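Local coordinates for 178aa long hypothetical molybdenum cofactor biosynthesis protein B (Sulfolobus tokodaii, PDB 3IWT) that probably binds molybdopterin or its precursor during molybdenum cofactor biosynthesis, at residues 71-76 with 83-88. Residues are numbered along the deposited sequence; the frame is centred on the assembly and turned at random.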
loop_
_atom_site.group_PDB
_atom_site.type_symbol
_atom_site.label_atom_id
_atom_site.label_comp_id
_atom_site.label_asym_id
_atom_site.label_seq_id
_atom_site.Cartn_x
_atom_site.Cartn_y
_atom_site.Cartn_z
ATOM N N LYS A 71 0.113 23.804 0.920
ATOM C CA LYS A 71 0.833 25.027 1.264
ATOM C C LYS A 71 0.491 25.525 2.677
ATOM O O LYS A 71 1.381 25.948 3.401
ATOM C CB LYS A 71 0.531 26.143 0.279
ATOM C CG LYS A 71 1.361 27.366 0.580
ATOM C CD LYS A 71 0.795 28.635 -0.008
ATOM C CE LYS A 71 1.580 29.909 0.513
ATOM N NZ LYS A 71 3.045 29.647 0.706
ATOM N N ALA A 72 -0.783 25.482 3.061
ATOM C CA ALA A 72 -1.191 25.866 4.434
ATOM C C ALA A 72 -0.489 24.996 5.490
ATOM O O ALA A 72 0.034 25.496 6.464
ATOM C CB ALA A 72 -2.717 25.789 4.607
ATOM N N PHE A 73 -0.425 23.692 5.258
ATOM C CA PHE A 73 0.259 22.796 6.186
ATOM C C PHE A 73 1.774 22.937 6.218
ATOM O O PHE A 73 2.355 22.929 7.298
ATOM C CB PHE A 73 -0.160 21.335 5.945
ATOM C CG PHE A 73 -1.475 20.973 6.607
ATOM C CD1 PHE A 73 -2.681 21.242 5.980
ATOM C CD2 PHE A 73 -1.505 20.350 7.850
ATOM C CE1 PHE A 73 -3.911 20.915 6.596
ATOM C CE2 PHE A 73 -2.729 20.000 8.452
ATOM C CZ PHE A 73 -3.926 20.290 7.812
ATOM N N THR A 74 2.409 23.054 5.055
ATOM C CA THR A 74 3.873 23.240 5.011
ATOM C C THR A 74 4.309 24.575 5.612
ATOM O O THR A 74 5.346 24.641 6.279
ATOM C CB THR A 74 4.474 23.020 3.581
ATOM O OG1 THR A 74 3.881 23.924 2.632
ATOM C CG2 THR A 74 4.252 21.603 3.165
ATOM N N ASP A 75 3.530 25.629 5.380
ATOM C CA ASP A 75 3.767 26.904 6.015
ATOM C C ASP A 75 3.774 26.763 7.546
ATOM O O ASP A 75 4.620 27.353 8.216
ATOM C CB ASP A 75 2.714 27.955 5.593
ATOM C CG ASP A 75 2.996 28.581 4.204
ATOM O OD1 ASP A 75 4.022 28.280 3.585
ATOM O OD2 ASP A 75 2.138 29.368 3.735
ATOM N N ALA A 76 2.852 25.977 8.091
ATOM C CA ALA A 76 2.751 25.786 9.547
ATOM C C ALA A 76 3.875 24.876 10.068
ATOM O O ALA A 76 4.502 25.152 11.103
ATOM C CB ALA A 76 1.364 25.236 9.921
ATOM N N ASP A 83 3.993 23.493 17.848
ATOM C CA ASP A 83 3.983 22.130 18.414
ATOM C C ASP A 83 2.916 21.232 17.793
ATOM O O ASP A 83 3.134 20.032 17.568
ATOM C CB ASP A 83 3.789 22.175 19.935
ATOM C CG ASP A 83 4.862 22.965 20.637
ATOM O OD1 ASP A 83 6.044 22.711 20.366
ATOM O OD2 ASP A 83 4.531 23.845 21.465
ATOM N N VAL A 84 1.749 21.813 17.537
ATOM C CA VAL A 84 0.590 21.058 17.084
ATOM C C VAL A 84 -0.131 21.900 16.016
ATOM O O VAL A 84 -0.276 23.136 16.160
ATOM C CB VAL A 84 -0.412 20.782 18.246
ATOM C CG1 VAL A 84 -1.606 19.926 17.775
ATOM C CG2 VAL A 84 0.275 20.158 19.477
ATOM N N ILE A 85 -0.601 21.214 14.985
ATOM C CA ILE A 85 -1.433 21.791 13.940
ATOM C C ILE A 85 -2.803 21.129 14.036
ATOM O O ILE A 85 -2.893 19.899 14.067
ATOM C CB ILE A 85 -0.851 21.550 12.529
ATOM C CG1 ILE A 85 0.550 22.167 12.399
ATOM C CG2 ILE A 85 -1.827 22.098 11.439
ATOM C CD1 ILE A 85 1.389 21.696 11.173
ATOM N N ILE A 86 -3.851 21.950 14.044
ATOM C CA ILE A 86 -5.223 21.468 14.023
ATOM C C ILE A 86 -5.951 22.090 12.838
ATOM O O ILE A 86 -5.975 23.321 12.660
ATOM C CB ILE A 86 -5.977 21.791 15.331
ATOM C CG1 ILE A 86 -5.248 21.220 16.561
ATOM C CG2 ILE A 86 -7.453 21.258 15.260
ATOM C CD1 ILE A 86 -5.960 21.525 17.906
ATOM N N SER A 87 -6.532 21.236 12.001
ATOM C CA SER A 87 -7.360 21.734 10.916
ATOM C C SER A 87 -8.805 21.371 11.149
ATOM O O SER A 87 -9.116 20.346 11.776
ATOM C CB SER A 87 -6.882 21.233 9.541
ATOM O OG SER A 87 -7.050 19.821 9.403
ATOM N N THR A 88 -9.697 22.194 10.608
ATOM C CA THR A 88 -11.115 21.901 10.615
ATOM C C THR A 88 -11.665 22.005 9.202
ATOM O O THR A 88 -11.520 23.040 8.563
ATOM C CB THR A 88 -11.905 22.850 11.554
ATOM O OG1 THR A 88 -13.331 22.663 11.387
ATOM C CG2 THR A 88 -11.554 24.331 11.347
#
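Phe73 reaches from its helix to the strand and meets Ile85 and Ser87, which the alternation of the strand turns to the same side. Its CZ comes 3.5 Å from Ser87 OG, with the hydroxyl at the ring's edge and in its plane, and the small serine lets the ring come this near the strand. One corner of the ring, CE2, lies 3.8 Å from Ile85 CG2. The beta-branched isoleucine divides its two arms: with chi1 at -60°, CG1 lies anti to the carbonyl carbon and CG2 anti to the backbone N, which brings CG2 to the ring, while CG1 carries CD1 to Ala76 CB, 3.8 Å away. At Ala76, one turn further along the helix, a methyl suffices because the helix lies close, with Ala76 CA 7.3 Å from Ile85 CA. Putting an alanine in place of Phe73 would probably leave a gap beside Ile85 CG2 and Ser87. Val147 and Leu149 of strand 145-150 also touch Phe73, and Tyr19 of strand 17-23 touches Ala76. The axis of segment 71-76 runs nearly antiparallel to strand 84-88 (159°); helix 66-77 is the crossover helix between parallel strands 55-62 and 84-88, and packs on one face of the sheet; from the other face Ile86 meets helices 40-51 and 154-176.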